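Local coordinates for DNA processing protein DprA (Streptococcus pneumoniae, PDB 3UQZ), which binds single-stranded DNA cooperatively, protects it from nucleases and helps load the RecA recombinase onto it during natural transformation, at residues F106-V111 / V137-L142; K160-I165 / D187-S192. One frame throughout, in Å; residues are numbered along the deposited sequence.

Contact 1: residues F106-V111 / V137-L142; sequences FPKVAV and VIVSGL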
# COMPACT_ATOMS: atom_id res chain seq x y z
N PHE A 106 -6.54 -7.14 -28.89
CA PHE A 106 -5.39 -6.57 -28.21
C PHE A 106 -5.35 -6.83 -26.70
O PHE A 106 -6.41 -7.06 -26.10
CB PHE A 106 -5.36 -5.06 -28.47
CG PHE A 106 -5.00 -4.69 -29.87
CD1 PHE A 106 -3.69 -4.82 -30.33
CD2 PHE A 106 -5.96 -4.21 -30.75
CE1 PHE A 106 -3.35 -4.45 -31.63
CE2 PHE A 106 -5.63 -3.83 -32.05
CZ PHE A 106 -4.32 -3.94 -32.48
N PRO A 107 -4.15 -6.72 -26.05
CA PRO A 107 -4.11 -6.86 -24.58
C PRO A 107 -4.86 -5.70 -23.93
O PRO A 107 -4.72 -4.55 -24.37
CB PRO A 107 -2.61 -6.85 -24.26
CG PRO A 107 -1.92 -7.13 -25.59
CD PRO A 107 -2.79 -6.44 -26.58
N LYS A 108 -5.71 -6.02 -22.93
CA LYS A 108 -6.59 -5.06 -22.26
C LYS A 108 -6.37 -4.97 -20.75
O LYS A 108 -6.06 -5.97 -20.10
CB LYS A 108 -8.07 -5.44 -22.53
CG LYS A 108 -8.47 -5.42 -24.00
CD LYS A 108 -9.79 -6.13 -24.27
CE LYS A 108 -9.71 -7.63 -24.31
NZ LYS A 108 -8.94 -8.15 -25.47
N VAL A 109 -6.57 -3.76 -20.19
CA VAL A 109 -6.48 -3.48 -18.76
C VAL A 109 -7.72 -2.68 -18.35
O VAL A 109 -8.12 -1.75 -19.05
CB VAL A 109 -5.13 -2.85 -18.29
CG1 VAL A 109 -4.96 -1.40 -18.75
CG2 VAL A 109 -4.94 -2.97 -16.78
N ALA A 110 -8.36 -3.10 -17.25
CA ALA A 110 -9.52 -2.40 -16.72
C ALA A 110 -9.06 -1.25 -15.79
O ALA A 110 -7.98 -1.31 -15.20
CB ALA A 110 -10.41 -3.36 -15.97
N VAL A 111 -9.85 -0.17 -15.73
CA VAL A 111 -9.60 1.00 -14.88
C VAL A 111 -10.92 1.36 -14.21
O VAL A 111 -11.91 1.66 -14.89
CB VAL A 111 -8.94 2.22 -15.59
CG1 VAL A 111 -8.59 3.31 -14.58
CG2 VAL A 111 -7.69 1.81 -16.37
N VAL A 137 -5.00 -1.73 -24.07
CA VAL A 137 -6.29 -1.11 -24.38
C VAL A 137 -6.94 -0.80 -23.02
O VAL A 137 -7.01 -1.69 -22.15
CB VAL A 137 -7.19 -2.02 -25.26
CG1 VAL A 137 -8.58 -1.42 -25.46
CG2 VAL A 137 -6.55 -2.30 -26.60
N ILE A 138 -7.37 0.45 -22.83
CA ILE A 138 -7.99 0.89 -21.59
C ILE A 138 -9.48 0.55 -21.61
O ILE A 138 -10.25 1.14 -22.40
CB ILE A 138 -7.70 2.39 -21.28
CG1 ILE A 138 -6.17 2.73 -21.27
CG2 ILE A 138 -8.42 2.89 -20.02
CD1 ILE A 138 -5.23 1.85 -20.44
N VAL A 139 -9.88 -0.41 -20.75
CA VAL A 139 -11.28 -0.81 -20.65
C VAL A 139 -11.91 -0.16 -19.43
O VAL A 139 -11.39 -0.32 -18.32
CB VAL A 139 -11.47 -2.35 -20.67
CG1 VAL A 139 -12.96 -2.70 -20.71
CG2 VAL A 139 -10.74 -2.98 -21.84
N SER A 140 -12.99 0.61 -19.63
CA SER A 140 -13.72 1.28 -18.54
C SER A 140 -15.20 1.44 -18.88
O SER A 140 -15.61 1.07 -19.98
CB SER A 140 -13.05 2.60 -18.17
OG SER A 140 -13.37 2.93 -16.83
N GLY A 141 -16.00 1.97 -17.95
CA GLY A 141 -17.44 2.06 -18.11
C GLY A 141 -18.11 3.38 -18.39
O GLY A 141 -19.33 3.50 -18.22
N LEU A 142 -17.34 4.38 -18.83
CA LEU A 142 -17.87 5.70 -19.21
C LEU A 142 -18.56 6.51 -18.09
O LEU A 142 -19.19 7.53 -18.38
CB LEU A 142 -18.78 5.56 -20.45
CG LEU A 142 -18.61 6.48 -21.64
CD1 LEU A 142 -17.21 7.07 -21.75
CD2 LEU A 142 -18.94 5.74 -22.89

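Contact 2: residues K160-I165 / D187-S192; sequences KTIAVI and DHLVLS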
# COMPACT_ATOMS: atom_id res chain seq x y z
N LYS A 160 -5.82 3.28 -27.42
CA LYS A 160 -7.15 2.74 -27.68
C LYS A 160 -7.96 2.52 -26.42
O LYS A 160 -7.38 2.17 -25.39
CB LYS A 160 -7.06 1.45 -28.52
CG LYS A 160 -6.32 1.58 -29.87
CD LYS A 160 -6.86 2.65 -30.86
CE LYS A 160 -8.19 2.32 -31.50
NZ LYS A 160 -8.64 3.41 -32.41
N THR A 161 -9.29 2.71 -26.50
CA THR A 161 -10.21 2.50 -25.37
C THR A 161 -11.49 1.70 -25.71
O THR A 161 -12.04 1.85 -26.81
CB THR A 161 -10.49 3.82 -24.62
OG1 THR A 161 -11.04 3.51 -23.34
CG2 THR A 161 -11.45 4.74 -25.36
N ILE A 162 -11.96 0.88 -24.75
CA ILE A 162 -13.23 0.14 -24.86
C ILE A 162 -14.13 0.63 -23.72
O ILE A 162 -13.69 0.64 -22.57
CB ILE A 162 -13.09 -1.41 -24.83
CG1 ILE A 162 -12.25 -1.94 -26.02
CG2 ILE A 162 -14.47 -2.11 -24.79
CD1 ILE A 162 -11.82 -3.39 -25.90
N ALA A 163 -15.37 1.02 -24.04
CA ALA A 163 -16.38 1.41 -23.04
C ALA A 163 -17.46 0.33 -22.93
O ALA A 163 -17.94 -0.17 -23.96
CB ALA A 163 -17.01 2.74 -23.40
N VAL A 164 -17.81 -0.06 -21.70
CA VAL A 164 -18.87 -1.04 -21.42
C VAL A 164 -19.98 -0.23 -20.71
O VAL A 164 -19.75 0.30 -19.63
CB VAL A 164 -18.36 -2.27 -20.60
CG1 VAL A 164 -19.44 -3.35 -20.46
CG2 VAL A 164 -17.11 -2.87 -21.24
N ILE A 165 -21.12 -0.03 -21.37
CA ILE A 165 -22.19 0.80 -20.82
C ILE A 165 -23.31 0.02 -20.10
O ILE A 165 -23.40 -1.21 -20.22
CB ILE A 165 -22.73 1.80 -21.88
CG1 ILE A 165 -23.26 1.09 -23.14
CG2 ILE A 165 -21.66 2.86 -22.20
CD1 ILE A 165 -24.05 1.97 -24.13
N ASP A 187 -14.55 6.04 -33.44
CA ASP A 187 -13.17 5.63 -33.63
C ASP A 187 -12.68 4.41 -32.86
O ASP A 187 -11.68 3.82 -33.28
CB ASP A 187 -12.23 6.82 -33.37
CG ASP A 187 -12.31 7.95 -34.39
OD1 ASP A 187 -13.31 8.01 -35.13
OD2 ASP A 187 -11.38 8.79 -34.41
N HIS A 188 -13.35 4.05 -31.74
CA HIS A 188 -12.98 2.96 -30.84
C HIS A 188 -14.08 1.89 -30.77
O HIS A 188 -14.61 1.54 -31.82
CB HIS A 188 -12.64 3.56 -29.45
CG HIS A 188 -11.53 4.57 -29.52
ND1 HIS A 188 -10.22 4.21 -29.28
CD2 HIS A 188 -11.57 5.87 -29.91
CE1 HIS A 188 -9.51 5.30 -29.50
NE2 HIS A 188 -10.27 6.32 -29.89
N LEU A 189 -14.43 1.37 -29.57
CA LEU A 189 -15.46 0.34 -29.39
C LEU A 189 -16.31 0.56 -28.11
O LEU A 189 -15.76 0.76 -27.02
CB LEU A 189 -14.80 -1.04 -29.36
CG LEU A 189 -15.68 -2.28 -29.17
CD1 LEU A 189 -16.67 -2.49 -30.33
CD2 LEU A 189 -14.82 -3.52 -28.97
N VAL A 190 -17.64 0.51 -28.26
CA VAL A 190 -18.60 0.62 -27.15
C VAL A 190 -19.36 -0.70 -27.12
O VAL A 190 -19.88 -1.12 -28.16
CB VAL A 190 -19.59 1.82 -27.25
CG1 VAL A 190 -20.42 1.95 -25.98
CG2 VAL A 190 -18.89 3.13 -27.56
N LEU A 191 -19.39 -1.36 -25.96
CA LEU A 191 -20.11 -2.62 -25.78
C LEU A 191 -21.30 -2.45 -24.83
O LEU A 191 -21.25 -1.63 -23.90
CB LEU A 191 -19.18 -3.72 -25.25
CG LEU A 191 -18.01 -4.17 -26.14
CD1 LEU A 191 -17.00 -4.97 -25.32
CD2 LEU A 191 -18.49 -4.97 -27.37
N SER A 192 -22.37 -3.24 -25.06
CA SER A 192 -23.58 -3.23 -24.23
C SER A 192 -24.36 -4.55 -24.32
O SER A 192 -24.41 -5.16 -25.38
CB SER A 192 -24.50 -2.07 -24.62
OG SER A 192 -25.57 -1.94 -23.69

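Contact 1: residues F106-V111 / V137-L142
Lys-108 opens strand 108-113 with a side chain that is apolar along its stem and polar at its tip. Its CB lies 3.7 Å from CG2 of Val-139, which crosses it obliquely. CG stands anti to the carbonyl carbon (chi1 -61°) and comes within 3.8 Å of CB of Val-137, the two side chains running alongside each other on the same face of the sheet. CD still grazes CG2 of Val-139. Bends at chi3 and chi4 then fold the chain away from the neighbouring strand and back over its own, so that NZ donates to Phe-106 O at 2.8 Å, nearly along the C=O axis, and also to Leu-104 O; two carbonyls thus grip the ammonium of a buried residue, while its methylenes serve as core hydrocarbon. Strands 108-113 and 137-140, linked through helix 119-130, form a beta-alpha-beta unit of the Rossmann-like domain and pair in parallel. Val-137 N donates to Pro-107 O and Val-109 N to Val-137 O; Val-139 N then bonds to Val-109 O almost straight (174°), whereas the bond from Val-111 N to Val-139 O is more bent. Beta-branched residues suit these extended backbones. On the face opposite Lys-108, Val-109 and Ile-138 stand alongside each other, Val-109 CG1 3.7 Å from Ile-138 CD1, and Ile-138 CG2 touches Val-111 CG2. Proline suits position 107, where the carbonyl alone is used across the pair. At the last residue of the pairing Ser-140 OG, anti to its backbone N, donates in the carbonyl plane to Val-111 O at 2.7 Å.

Contact 2: residues K160-I165 / D187-S192
Three backbone hydrogen bonds hold strands 161-164 and 189-192 in parallel register: Ala-163 N to Leu-189 O, Leu-191 N to Ala-163 O at 2.7 Å, and Ile-165 N to Leu-191 O. Each donor lies nearly along the C=O axis of its acceptor. The polar side-chain contact lies at the start, where Lys-160, bent at chi2 and chi3, donates from NZ to Asp-187 O at 3.2 Å, above the carbonyl plane; a long, flexible chain suits this reach to the helix end. NZ itself lies over one face of the His-188 imidazole, 3.6 Å from CE1, while Thr-161 CG2 sits over the opposite face, offset toward the rim. Apolar contacts follow on both sides of the sheet. Ile-162 CG2 meets Leu-191 CD1 at 3.9 Å, two branched chains crossing obliquely; on the other side Ile-165 CD1 reaches Val-190 CG1, and the small Ala-163 packs against Ile-184 of helix 178-187. This pair closes a beta-alpha-beta unit: helix 178-187, which connects the strands, packs with helix 146-157 on the side of Thr-161 and Ala-163, helix 204-215 covers Val-164 and Leu-191 on the other, and strand 137-140 borders strand 161-164.

From the N terminus, the chain enters contact 1 on strand 108-113, climbs helix 119-130 and returns on strand 137-140, closing the first loop. Helix 146-157 then carries it to strand 161-164, where contact 2 opens, to be closed by strand 189-192 after helix 178-187. The two loops therefore follow in series, neither nested nor crossed. They are joined side by side because strands 137-140 and 161-164 are neighbours: Ile-138 O probably accepts from both Ile-162 N and Thr-161 OG1, and Leu-142 packs on Ala-163. Together contacts 1 and 2 tie four successive parallel strands into the middle of one mixed sheet.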